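Local coordinates for protein C2 toxin component I (Clostridium botulinum, PDB 2J3X) that acts as the enzymatic component of the binary C2 toxin, an ADP-ribosyltransferase that, as in its family of clostridial toxins, probably modifies actin, at residues 97-102 and 165-170; 145-150 and 189-194; 258-263 and 343-348; 363-368 and 398-403; 375-380 and 388-393. The protein carries 2 engineered substitutions. All blocks are in the same frame, centred on the assembly; numbering follows the deposited sequence.

Interaction 1. Residues 97-102 and 165-170; sequences DAIGYV and KTRVPT
Asp97 and Arg167 meet at one end of an antiparallel strand pair, where the guanidinium takes a single carboxylate oxygen with two nitrogens, side-on. Arg167 NE lies 2.6 Å from Asp97 OD2, and Arg167 NH2 binds the same atom. That oxygen sits in the guanidinium plane; the two planes are 86° apart, and OD2 is met on its anti side with both nitrogens more than 20° out of the carboxylate plane. Asp97 OD1 accepts the backbone Thr170 N at 2.9 Å.

The tightly packed part is the backbone and the face carrying Ala98, Thr166 and Val168. Ala98 exchanges two bonds with Val168, with Val168 N 2.8 Å from Ala98 O, and Gly100 pairs likewise with Thr166. Compact residues, glycine and alanine facing beta-branched threonine and valine, suit this buried side, which Leu149 and Leu215 help fill. Val102 CG1 lies 3.5 Å from Thr166 CG2, and Thr166 OG1 bonds to Gly213 O, satisfying the buried hydroxyl.

The face with Ile99, Tyr101, Lys165 and Arg167 is looser and partly exposed. Lys165, CG anti to its backbone N (chi1 -173°) and extended beyond, runs its methylenes past Tyr101 and brings CE to 3.6 Å from Ile99 CG2. A water spans the tips: it donates to Tyr101 OH, which also bonds to Asp153, and accepts from Lys165 NZ at 3.3 Å.

These strands are neighbours in a mixed sheet of the N-terminal ADP-ribosyltransferase-like part. Long aliphatic chains with polar ends serve the wet face; Asp97 offsets Arg167's charge, fixes its rotation and ties the strand end to Thr170 N.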
# COMPACT_ATOMS: atom_id res chain seq x y z
N ASP A 97 -9.13 -9.70 22.15
CA ASP A 97 -8.51 -9.99 20.84
C ASP A 97 -9.54 -10.72 19.98
O ASP A 97 -10.50 -11.28 20.51
CB ASP A 97 -7.31 -10.90 21.00
CG ASP A 97 -6.09 -10.24 21.64
OD1 ASP A 97 -6.10 -9.03 21.99
OD2 ASP A 97 -5.09 -10.97 21.74
N ALA A 98 -9.33 -10.77 18.65
CA ALA A 98 -10.30 -11.47 17.80
C ALA A 98 -9.45 -12.26 16.83
O ALA A 98 -8.48 -11.72 16.29
CB ALA A 98 -11.20 -10.48 17.05
N ILE A 99 -9.82 -13.51 16.60
CA ILE A 99 -9.08 -14.37 15.67
C ILE A 99 -10.00 -14.62 14.47
O ILE A 99 -11.18 -14.92 14.62
CB ILE A 99 -8.75 -15.69 16.36
CG1 ILE A 99 -7.77 -15.42 17.53
CG2 ILE A 99 -8.14 -16.70 15.36
CD1 ILE A 99 -7.67 -16.57 18.45
N GLY A 100 -9.44 -14.57 13.26
CA GLY A 100 -10.26 -14.89 12.10
C GLY A 100 -9.42 -14.74 10.84
O GLY A 100 -8.20 -14.78 10.91
N TYR A 101 -10.08 -14.63 9.70
CA TYR A 101 -9.41 -14.78 8.41
C TYR A 101 -9.51 -13.45 7.69
O TYR A 101 -10.63 -12.94 7.46
CB TYR A 101 -10.13 -15.81 7.58
CG TYR A 101 -10.18 -17.17 8.19
CD1 TYR A 101 -8.99 -17.84 8.51
CD2 TYR A 101 -11.42 -17.80 8.46
CE1 TYR A 101 -9.04 -19.17 9.06
CE2 TYR A 101 -11.46 -19.11 9.04
CZ TYR A 101 -10.28 -19.77 9.33
OH TYR A 101 -10.28 -21.05 9.89
N VAL A 102 -8.36 -12.87 7.33
CA VAL A 102 -8.43 -11.59 6.63
C VAL A 102 -8.60 -11.75 5.11
O VAL A 102 -8.18 -12.73 4.52
CB VAL A 102 -7.20 -10.67 6.95
CG1 VAL A 102 -7.34 -10.08 8.36
CG2 VAL A 102 -5.87 -11.43 6.89
N LYS A 165 -4.85 -16.22 8.25
CA LYS A 165 -5.44 -16.18 9.63
C LYS A 165 -4.59 -15.21 10.46
O LYS A 165 -3.36 -15.20 10.33
CB LYS A 165 -5.36 -17.58 10.24
CG LYS A 165 -6.06 -17.72 11.58
CD LYS A 165 -6.03 -19.19 12.04
CE LYS A 165 -6.70 -19.34 13.35
NZ LYS A 165 -6.60 -20.84 13.66
N THR A 166 -5.24 -14.36 11.24
CA THR A 166 -4.53 -13.39 12.05
C THR A 166 -5.28 -13.18 13.36
O THR A 166 -6.36 -13.69 13.56
CB THR A 166 -4.34 -12.03 11.30
OG1 THR A 166 -3.39 -11.24 12.02
CG2 THR A 166 -5.65 -11.27 11.19
N ARG A 167 -4.67 -12.43 14.25
CA ARG A 167 -5.27 -12.01 15.53
C ARG A 167 -5.29 -10.49 15.58
O ARG A 167 -4.24 -9.84 15.44
CB ARG A 167 -4.39 -12.58 16.64
CG ARG A 167 -4.74 -12.17 18.08
CD ARG A 167 -3.89 -13.03 19.00
NE ARG A 167 -4.44 -13.02 20.36
CZ ARG A 167 -4.77 -14.07 21.10
NH1 ARG A 167 -4.62 -15.34 20.67
NH2 ARG A 167 -5.26 -13.85 22.31
N VAL A 168 -6.47 -9.90 15.78
CA VAL A 168 -6.58 -8.47 15.92
C VAL A 168 -6.52 -8.14 17.42
O VAL A 168 -7.29 -8.71 18.21
CB VAL A 168 -7.95 -7.98 15.41
CG1 VAL A 168 -8.04 -6.44 15.51
CG2 VAL A 168 -8.19 -8.52 13.98
N PRO A 169 -5.61 -7.23 17.80
CA PRO A 169 -5.47 -6.84 19.22
C PRO A 169 -6.66 -6.14 19.85
O PRO A 169 -7.34 -5.35 19.20
CB PRO A 169 -4.22 -5.94 19.21
CG PRO A 169 -3.46 -6.40 17.98
CD PRO A 169 -4.57 -6.59 16.98
N THR A 170 -6.88 -6.39 21.15
CA THR A 170 -7.87 -5.64 21.91
C THR A 170 -7.53 -4.16 21.76
O THR A 170 -6.36 -3.81 21.55
CB THR A 170 -7.87 -5.99 23.43
OG1 THR A 170 -6.59 -5.66 23.92
CG2 THR A 170 -7.89 -7.41 23.60
O HOH W 1 -8.22 -22.27 11.21

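Interaction 2. Residues 145-150 and 189-194; sequences SFISLG and QGFSII
Gln189 lays its CG over one face of the Phe146 ring, 3.7 Å above its plane and offset toward the rim, a CH-pi contact. CG is anti to the carbonyl carbon of Gln189 (chi1 -67°). The side chains cross obliquely, the amide plane turned 58° from the ring. Beyond the contact, Gln189 OE1 accepts from Arg86 NE, while NE2 donates to Phe144 O and Ser57 O. A long polar residue fits here because its carbons can cover an aromatic ring while its tip bonds to the backbone and to Arg86.

Ile147 and Phe191 cross at about a right angle, with Ile147 CG2 3.9 Å from Phe191 CD2. Between the two pairs Gln189 CA-H points at Ser145 O, 3.3 Å from CA to O, and a water lies 3.1 Å from Ser145 O and accepts from Phe191 N. Gly190 has phi 87°, where a CB would jam against the carbonyl O of Gln189, which explains the glycine.

The contact bridges non-adjacent strands of the mixed sheet in the N-terminal ADP-ribosyltransferase-like half. Strand 147-150 pairs with 98-102 and 183-187, strand 191-203 with 141-143 and 206-216; helix 77-90 packs on Phe146 and Gln189, helix 47-59 on Ser145 and Phe146.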
# COMPACT_ATOMS: atom_id res chain seq x y z
N SER A 145 -7.81 -0.64 1.53
CA SER A 145 -9.21 -0.41 1.86
C SER A 145 -9.42 -0.86 3.30
O SER A 145 -8.47 -1.26 3.97
CB SER A 145 -10.15 -1.22 0.95
OG SER A 145 -9.90 -2.63 1.13
N PHE A 146 -10.66 -0.75 3.78
CA PHE A 146 -11.04 -1.41 5.04
C PHE A 146 -10.70 -2.88 4.88
O PHE A 146 -10.79 -3.43 3.76
CB PHE A 146 -12.53 -1.28 5.23
CG PHE A 146 -12.98 0.15 5.25
CD1 PHE A 146 -12.66 0.98 6.35
CD2 PHE A 146 -13.63 0.68 4.14
CE1 PHE A 146 -13.07 2.35 6.38
CE2 PHE A 146 -14.06 2.04 4.15
CZ PHE A 146 -13.79 2.86 5.26
N ILE A 147 -10.35 -3.52 5.98
CA ILE A 147 -10.02 -4.93 5.99
C ILE A 147 -11.15 -5.68 6.71
O ILE A 147 -11.78 -5.12 7.64
CB ILE A 147 -8.60 -5.13 6.60
CG1 ILE A 147 -8.03 -6.52 6.34
CG2 ILE A 147 -8.60 -4.77 8.09
CD1 ILE A 147 -6.59 -6.68 6.89
N SER A 148 -11.50 -6.87 6.22
CA SER A 148 -12.59 -7.65 6.81
C SER A 148 -11.97 -8.84 7.50
O SER A 148 -11.01 -9.41 6.98
CB SER A 148 -13.52 -8.15 5.72
OG SER A 148 -14.20 -7.06 5.08
N LEU A 149 -12.48 -9.22 8.67
CA LEU A 149 -11.97 -10.40 9.37
C LEU A 149 -13.12 -11.41 9.47
O LEU A 149 -14.04 -11.19 10.29
CB LEU A 149 -11.50 -10.02 10.77
CG LEU A 149 -10.85 -11.20 11.52
CD1 LEU A 149 -9.34 -11.44 11.22
CD2 LEU A 149 -11.02 -11.01 13.07
N GLY A 150 -13.11 -12.44 8.63
CA GLY A 150 -14.18 -13.47 8.64
C GLY A 150 -14.04 -14.31 9.91
O GLY A 150 -12.93 -14.67 10.28
N GLN A 189 -8.97 1.25 7.37
CA GLN A 189 -8.14 1.18 6.20
C GLN A 189 -6.66 1.16 6.61
O GLN A 189 -6.27 1.70 7.67
CB GLN A 189 -8.31 2.50 5.42
CG GLN A 189 -9.70 2.71 4.82
CD GLN A 189 -9.66 3.81 3.76
OE1 GLN A 189 -10.38 4.78 3.88
NE2 GLN A 189 -8.79 3.65 2.72
N GLY A 190 -5.83 0.57 5.74
CA GLY A 190 -4.39 0.78 5.84
C GLY A 190 -3.60 -0.14 6.76
O GLY A 190 -2.46 0.16 7.10
N PHE A 191 -4.19 -1.27 7.16
CA PHE A 191 -3.41 -2.26 7.86
C PHE A 191 -2.65 -3.08 6.86
O PHE A 191 -3.12 -3.26 5.72
CB PHE A 191 -4.31 -3.23 8.66
CG PHE A 191 -4.82 -2.65 9.95
CD1 PHE A 191 -3.94 -2.37 10.98
CD2 PHE A 191 -6.19 -2.39 10.11
CE1 PHE A 191 -4.39 -1.80 12.17
CE2 PHE A 191 -6.67 -1.81 11.32
CZ PHE A 191 -5.75 -1.54 12.34
N SER A 192 -1.55 -3.67 7.32
CA SER A 192 -0.81 -4.63 6.53
C SER A 192 -0.80 -5.98 7.23
O SER A 192 -1.05 -6.07 8.44
CB SER A 192 0.65 -4.20 6.37
OG SER A 192 0.69 -2.99 5.60
N ILE A 193 -0.50 -7.00 6.44
CA ILE A 193 -0.29 -8.35 6.99
C ILE A 193 1.16 -8.72 6.69
O ILE A 193 1.64 -8.50 5.58
CB ILE A 193 -1.24 -9.35 6.37
CG1 ILE A 193 -2.64 -9.19 6.96
CG2 ILE A 193 -0.86 -10.78 6.78
CD1 ILE A 193 -2.77 -9.80 8.46
N ILE A 194 1.84 -9.28 7.69
CA ILE A 194 3.17 -9.85 7.55
C ILE A 194 3.06 -11.38 7.76
O ILE A 194 2.84 -11.85 8.89
CB ILE A 194 4.11 -9.27 8.59
CG1 ILE A 194 4.22 -7.74 8.46
CG2 ILE A 194 5.53 -9.90 8.42
CD1 ILE A 194 5.04 -7.09 9.59
O HOH W 2 -6.75 -2.26 6.38

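Interaction 3. Residues 258-263 and 343-348; sequences KAINSY and NLSFSS
Ser345 OG donates to Asn261 OD1 across a short 2.6 Å, tying a loop to the side of a helix. The hydroxyl approaches 24° out of the plane of the amide carbonyl. Ser345 reaches it because its OG is anti to the backbone N (chi1 -164°), and its small side chain lets the loop come close to the helix. Beside this bond lies an apolar touch: Ile260 CG2 comes to the edge of the Phe346 ring, 4.0 Å from Phe346 CE2. A branched aliphatic residue followed by a polar one thus gives helix 257-265 both kinds of grip.

The loop of residues 343-346 runs straight into strand 347-350, first strand of a small antiparallel sheet, and the Ser-Thr-Ser sequence that begins at Ser348 matches the Ser-Thr-Ser motif of this toxin family, so the strand probably lines the active site.

In the second shell Tyr252 serves both pairs. Its OH bonds to Asn261 OD1, making that oxygen an acceptor of two bonds, and its ring meets Phe346 edge-to-face. Phe346 also packs on Ile282 and Ser283 of helix 273-286 and on Leu264, and Ile260 touches Ile282 as well.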
# COMPACT_ATOMS: atom_id res chain seq x y z
N LYS A 258 20.24 18.74 -13.74
CA LYS A 258 20.25 18.20 -15.11
C LYS A 258 21.62 17.61 -15.47
O LYS A 258 21.73 16.47 -15.93
CB LYS A 258 19.74 19.26 -16.10
CG LYS A 258 18.22 19.56 -15.93
CD LYS A 258 17.65 20.45 -17.04
CE LYS A 258 16.13 20.60 -16.87
NZ LYS A 258 15.38 20.83 -18.16
N ALA A 259 22.68 18.38 -15.22
CA ALA A 259 24.01 17.96 -15.57
C ALA A 259 24.42 16.70 -14.81
O ALA A 259 25.00 15.78 -15.37
CB ALA A 259 24.99 19.08 -15.28
N ILE A 260 24.08 16.68 -13.51
CA ILE A 260 24.53 15.60 -12.65
C ILE A 260 23.75 14.30 -12.99
O ILE A 260 24.34 13.23 -13.05
CB ILE A 260 24.38 16.02 -11.16
CG1 ILE A 260 25.61 16.85 -10.74
CG2 ILE A 260 24.28 14.78 -10.27
CD1 ILE A 260 25.52 17.45 -9.32
N ASN A 261 22.45 14.43 -13.18
CA ASN A 261 21.56 13.31 -13.55
C ASN A 261 22.05 12.72 -14.89
O ASN A 261 22.21 11.50 -15.00
CB ASN A 261 20.10 13.80 -13.72
CG ASN A 261 19.39 14.07 -12.39
OD1 ASN A 261 19.88 13.67 -11.32
ND2 ASN A 261 18.23 14.74 -12.46
N SER A 262 22.30 13.58 -15.88
CA SER A 262 22.75 13.09 -17.22
C SER A 262 24.05 12.33 -17.13
O SER A 262 24.17 11.22 -17.67
CB SER A 262 22.84 14.21 -18.25
OG SER A 262 21.53 14.70 -18.48
N TYR A 263 25.01 12.92 -16.42
CA TYR A 263 26.31 12.33 -16.21
C TYR A 263 26.20 10.96 -15.60
O TYR A 263 26.73 9.97 -16.12
CB TYR A 263 27.14 13.26 -15.32
CG TYR A 263 28.57 12.86 -15.03
CD1 TYR A 263 29.56 12.88 -16.05
CD2 TYR A 263 28.97 12.50 -13.73
CE1 TYR A 263 30.87 12.53 -15.78
CE2 TYR A 263 30.30 12.17 -13.44
CZ TYR A 263 31.25 12.19 -14.50
OH TYR A 263 32.57 11.88 -14.24
N ASN A 343 18.18 3.16 -10.29
CA ASN A 343 18.19 4.63 -10.36
C ASN A 343 19.65 5.02 -10.39
O ASN A 343 20.28 5.04 -9.36
CB ASN A 343 17.53 5.26 -9.12
CG ASN A 343 16.05 5.08 -9.08
OD1 ASN A 343 15.30 5.89 -9.63
ND2 ASN A 343 15.59 4.00 -8.41
N LEU A 344 20.21 5.29 -11.58
CA LEU A 344 21.64 5.58 -11.65
C LEU A 344 22.04 6.90 -10.99
O LEU A 344 23.06 6.98 -10.36
CB LEU A 344 22.12 5.55 -13.12
CG LEU A 344 22.23 4.14 -13.71
CD1 LEU A 344 22.76 4.24 -15.17
CD2 LEU A 344 23.14 3.30 -12.87
N SER A 345 21.18 7.90 -11.09
CA SER A 345 21.37 9.15 -10.42
C SER A 345 20.65 9.16 -9.04
O SER A 345 19.97 8.19 -8.67
CB SER A 345 20.80 10.31 -11.24
OG SER A 345 21.32 11.55 -10.76
N PHE A 346 20.81 10.27 -8.33
CA PHE A 346 19.95 10.56 -7.15
C PHE A 346 18.50 10.58 -7.61
O PHE A 346 18.21 10.94 -8.76
CB PHE A 346 20.34 11.92 -6.56
CG PHE A 346 21.79 12.00 -6.22
CD1 PHE A 346 22.27 11.49 -5.02
CD2 PHE A 346 22.72 12.56 -7.15
CE1 PHE A 346 23.64 11.51 -4.73
CE2 PHE A 346 24.07 12.61 -6.87
CZ PHE A 346 24.55 12.11 -5.64
N SER A 347 17.56 10.23 -6.73
CA SER A 347 16.17 10.24 -7.18
C SER A 347 15.26 10.84 -6.13
O SER A 347 15.47 10.61 -4.93
CB SER A 347 15.69 8.86 -7.63
OG SER A 347 15.74 7.90 -6.58
N SER A 348 14.30 11.65 -6.59
CA SER A 348 13.36 12.30 -5.71
C SER A 348 12.13 11.43 -5.45
O SER A 348 11.57 10.75 -6.34
CB SER A 348 12.91 13.65 -6.28
OG SER A 348 12.19 13.37 -7.43

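Interaction 4. Residues 363-368 and 398-403; sequences FIFRLR and FKIFRI
Arg366 and Arg402, two buried arginines, bring their guanidinium groups unusually near, with Arg366 NH1 4.3 Å from Arg402 NH2. Asp422 probably makes the like charges tolerable: its OD1 forms a salt bridge with Arg366 and its OD2 with Arg402, and Asp220 forms a further one with Arg366. Thr142 adds a bond to both, through OG1 to Arg366 NH2 and through O to Arg402 NH2.

A third arginine, Arg368, sets NH2 3.2 Å from Phe401 CZ. The side chains cross at about a right angle and the flat groups are 34° apart; Glu218 and Gln139 hold the guanidinium. CG of Phe401 lies between its backbone N and carbonyl carbon (chi1 70°), and Phe401 and Arg402 together face Asp422 in a classic beta bulge.

A leucine methyl and a flat phenylalanine ring suit the buried region between these unpaired strands: Leu367 CD2 stands over the Phe398 ring, 3.8 Å from its centroid, a CH-pi contact, while Arg368 O lies at its edge, in plane. Phe365 CE1 and Ile400 CD1 touch at 4.3 Å.

The segments run at 115° to each other in the five-stranded sheet of the C-terminal ADP-ribosyltransferase half, with strand 414-426 between them, strand 295-301 outside 363-369 and helix 326-336 packed on Ile403.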
# COMPACT_ATOMS: atom_id res chain seq x y z
N PHE A 363 2.14 5.29 -13.06
CA PHE A 363 2.97 4.26 -12.41
C PHE A 363 3.45 4.81 -11.06
O PHE A 363 4.36 5.64 -11.00
CB PHE A 363 4.12 3.81 -13.32
CG PHE A 363 3.63 3.25 -14.65
CD1 PHE A 363 3.39 4.12 -15.74
CD2 PHE A 363 3.37 1.90 -14.79
CE1 PHE A 363 2.91 3.63 -16.97
CE2 PHE A 363 2.88 1.37 -16.04
CZ PHE A 363 2.65 2.26 -17.16
N ILE A 364 2.79 4.37 -9.98
CA ILE A 364 3.02 4.99 -8.68
C ILE A 364 3.94 4.08 -7.88
O ILE A 364 3.49 3.07 -7.39
CB ILE A 364 1.70 5.12 -7.91
CG1 ILE A 364 0.61 5.86 -8.72
CG2 ILE A 364 1.95 5.75 -6.50
CD1 ILE A 364 -0.86 5.44 -8.33
N PHE A 365 5.21 4.43 -7.74
CA PHE A 365 6.11 3.65 -6.90
C PHE A 365 5.83 3.97 -5.46
O PHE A 365 5.88 5.14 -5.06
CB PHE A 365 7.57 3.88 -7.18
CG PHE A 365 8.05 3.11 -8.39
CD1 PHE A 365 8.44 1.79 -8.29
CD2 PHE A 365 8.05 3.73 -9.64
CE1 PHE A 365 8.91 1.08 -9.42
CE2 PHE A 365 8.51 3.01 -10.78
CZ PHE A 365 8.92 1.68 -10.64
N ARG A 366 5.46 2.92 -4.72
CA ARG A 366 5.19 3.02 -3.27
C ARG A 366 6.44 2.37 -2.66
O ARG A 366 6.54 1.16 -2.51
CB ARG A 366 3.85 2.30 -2.97
CG ARG A 366 3.54 2.32 -1.42
CD ARG A 366 2.13 1.90 -1.14
NE ARG A 366 1.91 1.87 0.31
CZ ARG A 366 1.86 0.75 1.06
NH1 ARG A 366 1.98 -0.45 0.47
NH2 ARG A 366 1.66 0.85 2.41
N LEU A 367 7.45 3.19 -2.34
CA LEU A 367 8.79 2.71 -2.04
C LEU A 367 8.91 2.55 -0.53
O LEU A 367 8.69 3.51 0.19
CB LEU A 367 9.87 3.74 -2.47
CG LEU A 367 9.80 3.99 -3.98
CD1 LEU A 367 10.74 5.13 -4.36
CD2 LEU A 367 10.15 2.69 -4.73
N ARG A 368 9.30 1.37 -0.06
CA ARG A 368 9.64 1.24 1.35
C ARG A 368 11.06 1.75 1.58
O ARG A 368 12.03 1.17 1.06
CB ARG A 368 9.47 -0.23 1.80
CG ARG A 368 9.92 -0.44 3.32
CD ARG A 368 9.88 -1.97 3.64
NE ARG A 368 8.53 -2.47 3.33
CZ ARG A 368 8.21 -3.68 2.84
NH1 ARG A 368 9.15 -4.56 2.58
NH2 ARG A 368 6.93 -3.99 2.55
N PHE A 398 15.63 -1.00 -6.23
CA PHE A 398 14.42 -1.52 -5.59
C PHE A 398 13.94 -2.79 -6.32
O PHE A 398 14.23 -2.99 -7.49
CB PHE A 398 13.27 -0.48 -5.63
CG PHE A 398 13.52 0.70 -4.75
CD1 PHE A 398 13.18 0.64 -3.37
CD2 PHE A 398 14.15 1.84 -5.27
CE1 PHE A 398 13.41 1.76 -2.52
CE2 PHE A 398 14.44 2.92 -4.41
CZ PHE A 398 14.08 2.89 -3.07
N LYS A 399 13.25 -3.66 -5.59
CA LYS A 399 12.66 -4.85 -6.17
C LYS A 399 11.16 -4.72 -5.94
O LYS A 399 10.72 -4.47 -4.82
CB LYS A 399 13.16 -6.12 -5.44
CG LYS A 399 12.58 -7.38 -6.03
CD LYS A 399 13.49 -8.62 -5.64
CE LYS A 399 12.73 -9.94 -5.69
NZ LYS A 399 12.75 -10.65 -7.02
N ILE A 400 10.36 -4.80 -7.03
CA ILE A 400 8.93 -4.80 -6.94
C ILE A 400 8.43 -6.09 -6.39
O ILE A 400 8.81 -7.16 -6.88
CB ILE A 400 8.32 -4.64 -8.39
CG1 ILE A 400 8.88 -3.30 -8.94
CG2 ILE A 400 6.82 -4.67 -8.34
CD1 ILE A 400 8.50 -3.05 -10.48
N PHE A 401 7.59 -5.99 -5.37
CA PHE A 401 7.02 -7.22 -4.82
C PHE A 401 5.51 -7.30 -4.92
O PHE A 401 4.94 -8.37 -4.64
CB PHE A 401 7.58 -7.45 -3.38
CG PHE A 401 7.08 -6.47 -2.37
CD1 PHE A 401 5.78 -6.67 -1.74
CD2 PHE A 401 7.83 -5.33 -2.04
CE1 PHE A 401 5.29 -5.72 -0.79
CE2 PHE A 401 7.32 -4.36 -1.09
CZ PHE A 401 6.07 -4.55 -0.50
N ARG A 402 4.82 -6.22 -5.33
CA ARG A 402 3.39 -6.35 -5.60
C ARG A 402 2.97 -5.11 -6.38
O ARG A 402 3.57 -4.04 -6.22
CB ARG A 402 2.61 -6.37 -4.27
CG ARG A 402 1.10 -6.60 -4.44
CD ARG A 402 0.41 -6.71 -3.04
NE ARG A 402 0.44 -5.40 -2.35
CZ ARG A 402 -0.43 -4.99 -1.42
NH1 ARG A 402 -1.39 -5.81 -0.97
NH2 ARG A 402 -0.35 -3.73 -0.96
N ILE A 403 1.97 -5.28 -7.22
CA ILE A 403 1.45 -4.21 -8.05
C ILE A 403 -0.03 -4.33 -7.97
O ILE A 403 -0.63 -5.37 -8.31
CB ILE A 403 1.91 -4.36 -9.55
CG1 ILE A 403 3.42 -4.27 -9.63
CG2 ILE A 403 1.31 -3.19 -10.40
CD1 ILE A 403 3.98 -4.89 -10.95

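Interaction 5. Residues 375-380 and 388-393; sequences GAFIYG and QEILLN
The Phe377 ring carries the carbonyl oxygen Glu389 O on one face, 3.8 Å above the ring plane and offset toward the rim, and has Tyr379 N at its edge, in plane. Obliquely round it come Gln388, whose CA is 3.6 Å from Phe377 CZ, and Ile390, whose CG1 is 3.8 Å from Phe377 CD2. The flat ring and Ile390 fill the same sheet face.

This is a beta hairpin of strands 375-377 and 389-392, the second flanked also by strand 347-350. The Glu-Gln-Glu sequence ending at Glu389 matches the Glu-X-Glu motif of ADP-ribosyltransferase toxins, so the hairpin probably borders the active site of this half.

Ala376 and Leu391 form a hydrogen-bonded pair, with Leu391 N 2.9 Å from Ala376 O. Next to it Gly375 CA comes within 3.0 Å of Leu391 O, a place where a CB would collide with that oxygen, so glycine fits. Ile378 is the centre of an inverse gamma turn; its N donates to Glu389 O at 2.8 Å. Its CD1 reaches Leu391 CB, and the two residues form apolar packing toward helix 243-254. A water lies 2.8 Å from Ile378 O and accepts from Glu389 N at 2.9 Å.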
# COMPACT_ATOMS: atom_id res chain seq x y z
N GLY A 375 19.67 8.79 2.32
CA GLY A 375 18.72 9.76 1.80
C GLY A 375 18.43 10.77 2.88
O GLY A 375 18.82 10.61 4.03
N ALA A 376 17.69 11.83 2.52
CA ALA A 376 17.31 12.85 3.50
C ALA A 376 16.02 13.49 3.06
O ALA A 376 15.79 13.71 1.86
CB ALA A 376 18.40 13.93 3.60
N PHE A 377 15.21 13.85 4.04
CA PHE A 377 14.08 14.74 3.74
C PHE A 377 14.65 16.14 3.59
O PHE A 377 15.45 16.60 4.39
CB PHE A 377 13.10 14.70 4.94
CG PHE A 377 11.77 15.38 4.72
CD1 PHE A 377 11.67 16.80 4.60
CD2 PHE A 377 10.63 14.62 4.65
CE1 PHE A 377 10.43 17.42 4.42
CE2 PHE A 377 9.35 15.21 4.51
CZ PHE A 377 9.25 16.65 4.42
N ILE A 378 14.25 16.80 2.49
CA ILE A 378 14.74 18.14 2.16
C ILE A 378 13.93 19.12 2.99
O ILE A 378 12.92 19.72 2.54
CB ILE A 378 14.62 18.34 0.64
CG1 ILE A 378 15.41 17.23 -0.09
CG2 ILE A 378 15.11 19.77 0.25
CD1 ILE A 378 16.88 17.11 0.25
N TYR A 379 14.39 19.28 4.24
CA TYR A 379 13.74 20.16 5.23
C TYR A 379 14.74 21.26 5.57
O TYR A 379 15.90 20.96 5.80
CB TYR A 379 13.35 19.39 6.50
CG TYR A 379 12.54 20.25 7.45
CD1 TYR A 379 11.19 20.40 7.28
CD2 TYR A 379 13.15 20.94 8.52
CE1 TYR A 379 10.43 21.24 8.10
CE2 TYR A 379 12.38 21.80 9.37
CZ TYR A 379 11.03 21.93 9.14
OH TYR A 379 10.24 22.76 9.96
N GLY A 380 14.27 22.51 5.58
CA GLY A 380 15.18 23.62 5.97
C GLY A 380 15.69 24.36 4.74
O GLY A 380 16.43 25.36 4.87
N GLN A 388 7.73 18.19 0.22
CA GLN A 388 8.01 17.04 1.11
C GLN A 388 8.88 16.00 0.43
O GLN A 388 8.59 14.80 0.45
CB GLN A 388 6.72 16.39 1.61
CG GLN A 388 5.82 17.40 2.31
CD GLN A 388 4.61 16.76 2.97
OE1 GLN A 388 4.59 15.56 3.21
NE2 GLN A 388 3.63 17.59 3.33
N GLU A 389 10.00 16.46 -0.11
CA GLU A 389 10.87 15.58 -0.85
C GLU A 389 11.79 14.79 0.05
O GLU A 389 12.43 15.34 0.96
CB GLU A 389 11.76 16.41 -1.81
CG GLU A 389 12.79 15.54 -2.50
CD GLU A 389 13.51 16.24 -3.66
OE1 GLU A 389 13.04 17.32 -4.09
OE2 GLU A 389 14.49 15.66 -4.19
N ILE A 390 11.88 13.50 -0.21
CA ILE A 390 13.00 12.74 0.34
C ILE A 390 13.90 12.43 -0.87
O ILE A 390 13.48 11.74 -1.81
CB ILE A 390 12.55 11.44 1.04
CG1 ILE A 390 11.88 11.79 2.41
CG2 ILE A 390 13.79 10.60 1.37
CD1 ILE A 390 11.15 10.58 3.09
N LEU A 391 15.14 12.90 -0.80
CA LEU A 391 16.11 12.65 -1.88
C LEU A 391 16.91 11.40 -1.56
O LEU A 391 17.55 11.32 -0.49
CB LEU A 391 17.03 13.88 -2.05
CG LEU A 391 18.13 13.68 -3.12
CD1 LEU A 391 17.43 13.65 -4.42
CD2 LEU A 391 19.12 14.86 -3.08
N LEU A 392 16.91 10.44 -2.48
CA LEU A 392 17.65 9.19 -2.24
C LEU A 392 19.02 9.22 -2.90
O LEU A 392 19.16 9.80 -4.00
CB LEU A 392 16.87 7.98 -2.81
CG LEU A 392 15.43 7.81 -2.32
CD1 LEU A 392 14.85 6.50 -2.89
CD2 LEU A 392 15.41 7.71 -0.81
N ASN A 393 19.97 8.52 -2.28
CA ASN A 393 21.31 8.40 -2.83
C ASN A 393 21.28 7.78 -4.23
O ASN A 393 20.33 7.00 -4.59
CB ASN A 393 22.18 7.59 -1.90
CG ASN A 393 23.65 7.76 -2.18
OD1 ASN A 393 24.07 8.79 -2.72
ND2 ASN A 393 24.45 6.75 -1.78
O HOH W 3 10.89 19.08 0.75

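In the fold
The contacts fall into two related ADP-ribosyltransferase-like halves. Interactions 1 and 2 share the N-terminal sheet, where Tyr101 O lies 2.8 Å from Gly150 N, a probable hydrogen bond between neighbouring strands. Interactions 3, 4 and 5 belong to the C-terminal half. Interactions 3 and 5 join through Ser347 O and Leu392 N, 2.8 Å apart, bringing the Ser-Thr-Ser and Glu-X-Glu sequences together, consistent with an active site there. Interaction 4 encloses interaction 5 in sequence and touches it where Phe398 CZ packs 3.7 Å from Leu392 CD1. Interaction 4 lies nearest the N-terminal half: its nearest atoms are about 5 Å from those of interaction 2, without touching, whereas the centres of interactions 1 and 3 are about 45 Å apart.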